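Long-range contacts in lipid II:glycine glycyltransferase (Staphylococcus aureus, PDB 6SNR), which probably adds the first glycine of the pentaglycine interpeptide bridge to the lysine of lipid II, taking it from glycyl-tRNA, in staphylococcal peptidoglycan synthesis: residues 27-32 / 218-223; 307-312 / 342-347. All blocks are in the same frame, centred on the assembly; numbering follows the deposited sequence.

Contact 1 (27-32 / 218-223); sequences TKWAET and DALHED
The ammonium nitrogen of Lys-28 is gripped by three oxygens of residues 218-223. Its shortest bond, 2.7 Å from NZ to Asp-223 OD2, is a salt bridge made tip to tip on the syn side of the carboxylate, with NZ 31° out of the carboxylate plane. A second, longer salt bridge joins NZ to Glu-222 OE1 at 3.2 Å. The third acceptor is the carbonyl oxygen of Ala-219, 3.0 Å from Lys-28 NZ and met almost straight on (C=O...N angle 168°). Lys-28 CB, CG and CD lie along this oxygen, while bends at chi2 and chi4 turn CD and then NZ back to it.

Beside the charged cluster the contact turns apolar. Ala-219 CB sits 3.8 Å from Thr-32 CG2, while Leu-220 places CD2 against Lys-28 CB and CD1 at the edge of the Trp-29 indole, 4.1 Å from CE3. The Ala-219 methyl also rests against the Lys-28 carbonyl O, at 3.4 Å. Leu-23 touches both Trp-29 and Leu-220. Lys-28 thus supplies the polar link between the two segments beside this apolar packing, and two carboxylates and a backbone carbonyl would be expected to favour its charged form.

Contact 2 (307-312 / 342-347); sequences ALLMFA and KYAREH
Phe-311 and His-347 form the aromatic part of this strand-helix contact, an edge-to-face pair. The imidazole directs its CD2 corner at the benzene ring and places that atom 3.6 Å above the plane, over the ring centre. The planes are inclined at 54°, well short of perpendicular, and the centroids lie 4.5 Å apart. His-347 points its CB toward the strand, and chi1 of -166° sets CG anti to the backbone N.

The remaining contacts are apolar. The rim of the Phe-311 ring is pressed against the helix backbone: Ala-344 CA lies in the ring plane, 3.7 Å from CE2, and Ala-344 CB is 3.9 Å from the same carbon. Tyr-343 CE1 adds an oblique contact with Phe-311 CZ at 4.0 Å. Two residues earlier on the same side of the strand, Leu-309 presents one methyl, CD2, to Tyr-343 CD1 at 3.9 Å and more loosely to Ala-344 CB. Tyr-343 also meets Phe-229 of strand 226-233 edge-to-face, so it touches two adjacent strands.

On the helix, Arg-345 NE meets the anti lone pair of Glu-346 OE2 at 2.9 Å in a salt bridge; the guanidinium is further bound by Asp-156 and the carbonyl oxygen of Lys-154.

The axes of 307-312 and 342-347 run 10.3 Å apart and only 22° from parallel, the helix lying on one face of a mixed sheet. Helix 332-347 forms the beta-alpha-beta crossover between parallel neighbouring strands 315-323 and 351-356 of this FemAB-family sheet, the clan being that of the acetyltransferases. No hydrogen bond or salt bridge crosses between the two segments; their union rests on shape and on dispersion, with a modest electrostatic contribution probably added where the polarised C-H edge of the imidazole meets the phenyl face.

Contact 1 closes before contact 2 opens along the chain, and their centres lie 15 Å apart; their nearest atoms approach to about 5 Å without touching. Strand 302-312 connects the two neighbourhoods: Leu-308 packs on helix 210-220, which supplies one side of contact 1, whereas Leu-309 and Phe-311 face helix 332-347 in contact 2. The two helices therefore flank opposite faces of the same mixed sheet. Leu-23, next to contact 1, also touches Met-310 of the strand. Contact 2 packs a helix on its own sheet, while contact 1 joins helix 210-220, which flanks this sheet, to helix 27-33, which packs on strand 50-61 of the other sheet, so it lies at the junction of the enzyme's two sheet-based parts.

Contact 1 (27-32 / 218-223)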
loop_
_atom_site.group_PDB
_atom_site.type_symbol
_atom_site.label_atom_id
_atom_site.label_comp_id
_atom_site.label_asym_id
_atom_site.label_seq_id
_atom_site.Cartn_x
_atom_site.Cartn_y
_atom_site.Cartn_z
ATOM N N THR A 27 17.109 -2.242 4.853
ATOM C CA THR A 27 17.617 -3.023 5.930
ATOM C C THR A 27 16.577 -3.455 6.977
ATOM O O THR A 27 16.649 -4.548 7.502
ATOM C CB THR A 27 18.853 -2.379 6.624
ATOM O OG1 THR A 27 18.449 -1.203 7.358
ATOM C CG2 THR A 27 19.939 -2.031 5.666
ATOM N N LYS A 28 15.591 -2.586 7.284
ATOM C CA LYS A 28 14.577 -2.950 8.256
ATOM C C LYS A 28 13.576 -3.976 7.680
ATOM O O LYS A 28 12.961 -4.707 8.440
ATOM C CB LYS A 28 13.828 -1.705 8.757
ATOM C CG LYS A 28 14.683 -0.723 9.497
ATOM C CD LYS A 28 15.252 -1.298 10.763
ATOM C CE LYS A 28 15.693 -0.151 11.681
ATOM N NZ LYS A 28 14.569 0.794 12.020
ATOM N N TRP A 29 13.464 -4.032 6.349
ATOM C CA TRP A 29 12.665 -5.137 5.744
ATOM C C TRP A 29 13.373 -6.482 6.002
ATOM O O TRP A 29 12.747 -7.500 6.386
ATOM C CB TRP A 29 12.465 -4.924 4.270
ATOM C CG TRP A 29 11.662 -6.018 3.677
ATOM C CD1 TRP A 29 12.135 -7.101 2.992
ATOM C CD2 TRP A 29 10.245 -6.190 3.774
ATOM N NE1 TRP A 29 11.107 -7.927 2.668
ATOM C CE2 TRP A 29 9.935 -7.397 3.123
ATOM C CE3 TRP A 29 9.205 -5.446 4.352
ATOM C CZ2 TRP A 29 8.635 -7.852 2.990
ATOM C CZ3 TRP A 29 7.928 -5.909 4.247
ATOM C CH2 TRP A 29 7.648 -7.110 3.570
ATOM N N ALA A 30 14.690 -6.512 5.825
ATOM C CA ALA A 30 15.445 -7.736 6.204
ATOM C C ALA A 30 15.236 -8.124 7.637
ATOM O O ALA A 30 15.089 -9.312 7.947
ATOM C CB ALA A 30 16.924 -7.577 5.889
ATOM N N GLU A 31 15.106 -7.143 8.536
ATOM C CA GLU A 31 14.832 -7.481 9.920
ATOM C C GLU A 31 13.547 -8.285 10.062
ATOM O O GLU A 31 13.492 -9.210 10.861
ATOM C CB GLU A 31 14.756 -6.234 10.823
ATOM C CG GLU A 31 16.069 -5.529 10.982
ATOM C CD GLU A 31 17.013 -6.221 11.939
ATOM O OE1 GLU A 31 16.574 -7.083 12.731
ATOM O OE2 GLU A 31 18.214 -5.890 11.875
ATOM N N THR A 32 12.519 -7.968 9.260
ATOM C CA THR A 32 11.226 -8.659 9.348
ATOM C C THR A 32 11.300 -10.102 8.882
ATOM O O THR A 32 10.482 -10.932 9.248
ATOM C CB THR A 32 10.096 -7.965 8.556
ATOM O OG1 THR A 32 10.230 -8.268 7.153
ATOM C CG2 THR A 32 10.063 -6.512 8.782
ATOM N N ASP A 218 7.021 -2.875 13.722
ATOM C CA ASP A 218 8.060 -2.501 14.655
ATOM C C ASP A 218 9.409 -2.233 13.990
ATOM O O ASP A 218 10.215 -1.459 14.495
ATOM C CB ASP A 218 8.271 -3.619 15.684
ATOM C CG ASP A 218 7.127 -3.765 16.679
ATOM O OD1 ASP A 218 6.250 -2.879 16.776
ATOM O OD2 ASP A 218 7.106 -4.813 17.360
ATOM N N ALA A 219 9.706 -2.923 12.889
ATOM C CA ALA A 219 10.970 -2.662 12.192
ATOM C C ALA A 219 10.998 -1.321 11.488
ATOM O O ALA A 219 11.987 -0.591 11.503
ATOM C CB ALA A 219 11.239 -3.768 11.179
ATOM N N LEU A 220 9.908 -1.024 10.807
ATOM C CA LEU A 220 9.868 0.088 9.896
ATOM C C LEU A 220 9.201 1.395 10.416
ATOM O O LEU A 220 9.465 2.439 9.882
ATOM C CB LEU A 220 9.188 -0.408 8.621
ATOM C CG LEU A 220 10.063 -1.390 7.794
ATOM C CD1 LEU A 220 9.171 -2.485 7.227
ATOM C CD2 LEU A 220 10.752 -0.641 6.683
ATOM N N HIS A 221 8.331 1.286 11.396
ATOM C CA HIS A 221 7.575 2.456 11.874
ATOM C C HIS A 221 8.454 3.577 12.470
ATOM O O HIS A 221 8.258 4.773 12.178
ATOM C CB HIS A 221 6.513 2.073 12.871
ATOM C CG HIS A 221 5.808 3.256 13.457
ATOM N ND1 HIS A 221 5.051 4.125 12.689
ATOM C CD2 HIS A 221 5.752 3.726 14.726
ATOM C CE1 HIS A 221 4.560 5.080 13.468
ATOM N NE2 HIS A 221 4.985 4.866 14.706
ATOM N N GLU A 222 9.461 3.155 13.219
ATOM C CA GLU A 222 10.459 4.075 13.810
ATOM C C GLU A 222 11.010 5.096 12.805
ATOM O O GLU A 222 11.151 6.271 13.107
ATOM C CB GLU A 222 11.627 3.212 14.353
ATOM C CG GLU A 222 12.441 3.846 15.464
ATOM C CD GLU A 222 13.828 3.246 15.615
ATOM O OE1 GLU A 222 14.305 2.466 14.742
ATOM O OE2 GLU A 222 14.457 3.581 16.620
ATOM N N ASP A 223 11.316 4.634 11.581
ATOM C CA ASP A 223 11.807 5.441 10.488
ATOM C C ASP A 223 10.745 6.158 9.635
ATOM O O ASP A 223 11.078 6.859 8.659
ATOM C CB ASP A 223 12.673 4.549 9.551
ATOM C CG ASP A 223 13.816 3.900 10.279
ATOM O OD1 ASP A 223 14.576 4.565 11.059
ATOM O OD2 ASP A 223 13.969 2.677 10.113
#

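Contact 2 (307-312 / 342-347)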
loop_
_atom_site.group_PDB
_atom_site.type_symbol
_atom_site.label_atom_id
_atom_site.label_comp_id
_atom_site.label_asym_id
_atom_site.label_seq_id
_atom_site.Cartn_x
_atom_site.Cartn_y
_atom_site.Cartn_z
ATOM N N ALA A 307 -5.699 -0.085 7.736
ATOM C CA ALA A 307 -4.716 -0.466 6.748
ATOM C C ALA A 307 -3.303 -0.124 7.172
ATOM O O ALA A 307 -3.070 0.789 7.958
ATOM C CB ALA A 307 -5.031 0.237 5.459
ATOM N N LEU A 308 -2.350 -0.869 6.595
ATOM C CA LEU A 308 -0.932 -0.593 6.747
ATOM C C LEU A 308 -0.342 -0.006 5.466
ATOM O O LEU A 308 -0.538 -0.578 4.387
ATOM C CB LEU A 308 -0.250 -1.893 7.118
ATOM C CG LEU A 308 -0.412 -2.430 8.541
ATOM C CD1 LEU A 308 0.129 -3.865 8.656
ATOM C CD2 LEU A 308 0.282 -1.537 9.540
ATOM N N LEU A 309 0.373 1.122 5.597
ATOM C CA LEU A 309 0.951 1.905 4.511
ATOM C C LEU A 309 2.461 1.936 4.730
ATOM O O LEU A 309 2.913 2.287 5.807
ATOM C CB LEU A 309 0.437 3.343 4.549
ATOM C CG LEU A 309 0.910 4.328 3.506
ATOM C CD1 LEU A 309 0.433 3.892 2.135
ATOM C CD2 LEU A 309 0.472 5.767 3.832
ATOM N N MET A 310 3.225 1.476 3.736
ATOM C CA MET A 310 4.703 1.446 3.827
ATOM C C MET A 310 5.327 2.428 2.904
ATOM O O MET A 310 4.704 2.882 1.941
ATOM C CB MET A 310 5.235 0.043 3.430
ATOM C CG MET A 310 4.503 -1.126 3.992
ATOM S SD MET A 310 4.243 -1.101 5.763
ATOM C CE MET A 310 2.510 -0.979 5.809
ATOM N N PHE A 311 6.613 2.762 3.107
ATOM C CA PHE A 311 7.318 3.688 2.247
ATOM C C PHE A 311 8.748 3.227 1.963
ATOM O O PHE A 311 9.396 2.602 2.832
ATOM C CB PHE A 311 7.502 5.059 2.884
ATOM C CG PHE A 311 6.197 5.799 3.100
ATOM C CD1 PHE A 311 5.463 5.628 4.255
ATOM C CD2 PHE A 311 5.748 6.626 2.126
ATOM C CE1 PHE A 311 4.239 6.323 4.436
ATOM C CE2 PHE A 311 4.559 7.316 2.283
ATOM C CZ PHE A 311 3.800 7.155 3.428
ATOM N N ALA A 312 9.210 3.609 0.801
ATOM C CA ALA A 312 10.626 3.525 0.414
ATOM C C ALA A 312 10.948 4.696 -0.462
ATOM O O ALA A 312 10.847 4.636 -1.678
ATOM C CB ALA A 312 10.938 2.173 -0.277
ATOM N N LYS A 342 -3.279 10.956 0.232
ATOM C CA LYS A 342 -2.876 12.318 0.568
ATOM C C LYS A 342 -1.728 12.343 1.587
ATOM O O LYS A 342 -0.789 13.119 1.393
ATOM C CB LYS A 342 -4.088 13.157 1.041
ATOM C CG LYS A 342 -5.074 13.446 -0.091
ATOM C CD LYS A 342 -6.223 14.333 0.419
ATOM C CE LYS A 342 -6.811 13.811 1.728
ATOM N NZ LYS A 342 -7.989 14.598 2.216
ATOM N N TYR A 343 -1.782 11.488 2.619
ATOM C CA TYR A 343 -0.738 11.378 3.623
ATOM C C TYR A 343 0.566 10.967 2.944
ATOM O O TYR A 343 1.632 11.515 3.238
ATOM C CB TYR A 343 -1.079 10.321 4.699
ATOM C CG TYR A 343 0.025 10.142 5.710
ATOM C CD1 TYR A 343 1.065 9.263 5.501
ATOM C CD2 TYR A 343 0.053 10.896 6.869
ATOM C CE1 TYR A 343 2.085 9.136 6.413
ATOM C CE2 TYR A 343 1.067 10.777 7.790
ATOM C CZ TYR A 343 2.074 9.859 7.578
ATOM O OH TYR A 343 3.108 9.718 8.476
ATOM N N ALA A 344 0.468 10.013 2.050
ATOM C CA ALA A 344 1.653 9.495 1.370
ATOM C C ALA A 344 2.303 10.627 0.553
ATOM O O ALA A 344 3.528 10.826 0.598
ATOM C CB ALA A 344 1.299 8.303 0.470
ATOM N N ARG A 345 1.494 11.373 -0.210
ATOM C CA ARG A 345 1.987 12.502 -1.000
ATOM C C ARG A 345 2.693 13.520 -0.082
ATOM O O ARG A 345 3.806 14.012 -0.394
ATOM C CB ARG A 345 0.808 13.199 -1.718
ATOM C CG ARG A 345 1.204 14.467 -2.483
ATOM C CD ARG A 345 -0.020 15.282 -2.952
ATOM N NE ARG A 345 -0.725 15.816 -1.782
ATOM C CZ ARG A 345 -2.044 16.016 -1.705
ATOM N NH1 ARG A 345 -2.845 15.779 -2.739
ATOM N NH2 ARG A 345 -2.564 16.433 -0.555
ATOM N N GLU A 346 2.078 13.821 1.052
ATOM C CA GLU A 346 2.648 14.811 1.980
ATOM C C GLU A 346 3.973 14.338 2.601
ATOM O O GLU A 346 4.811 15.169 2.984
ATOM C CB GLU A 346 1.598 15.201 3.045
ATOM C CG GLU A 346 0.436 16.023 2.466
ATOM C CD GLU A 346 0.901 17.180 1.603
ATOM O OE1 GLU A 346 1.566 18.086 2.155
ATOM O OE2 GLU A 346 0.636 17.173 0.376
ATOM N N HIS A 347 4.157 13.010 2.707
ATOM C CA HIS A 347 5.396 12.414 3.222
ATOM C C HIS A 347 6.514 12.395 2.172
ATOM O O HIS A 347 7.674 12.137 2.524
ATOM C CB HIS A 347 5.071 11.002 3.780
ATOM C CG HIS A 347 6.144 10.380 4.633
ATOM N ND1 HIS A 347 6.509 10.871 5.870
ATOM C CD2 HIS A 347 6.909 9.277 4.427
ATOM C CE1 HIS A 347 7.448 10.098 6.393
ATOM N NE2 HIS A 347 7.704 9.122 5.538
#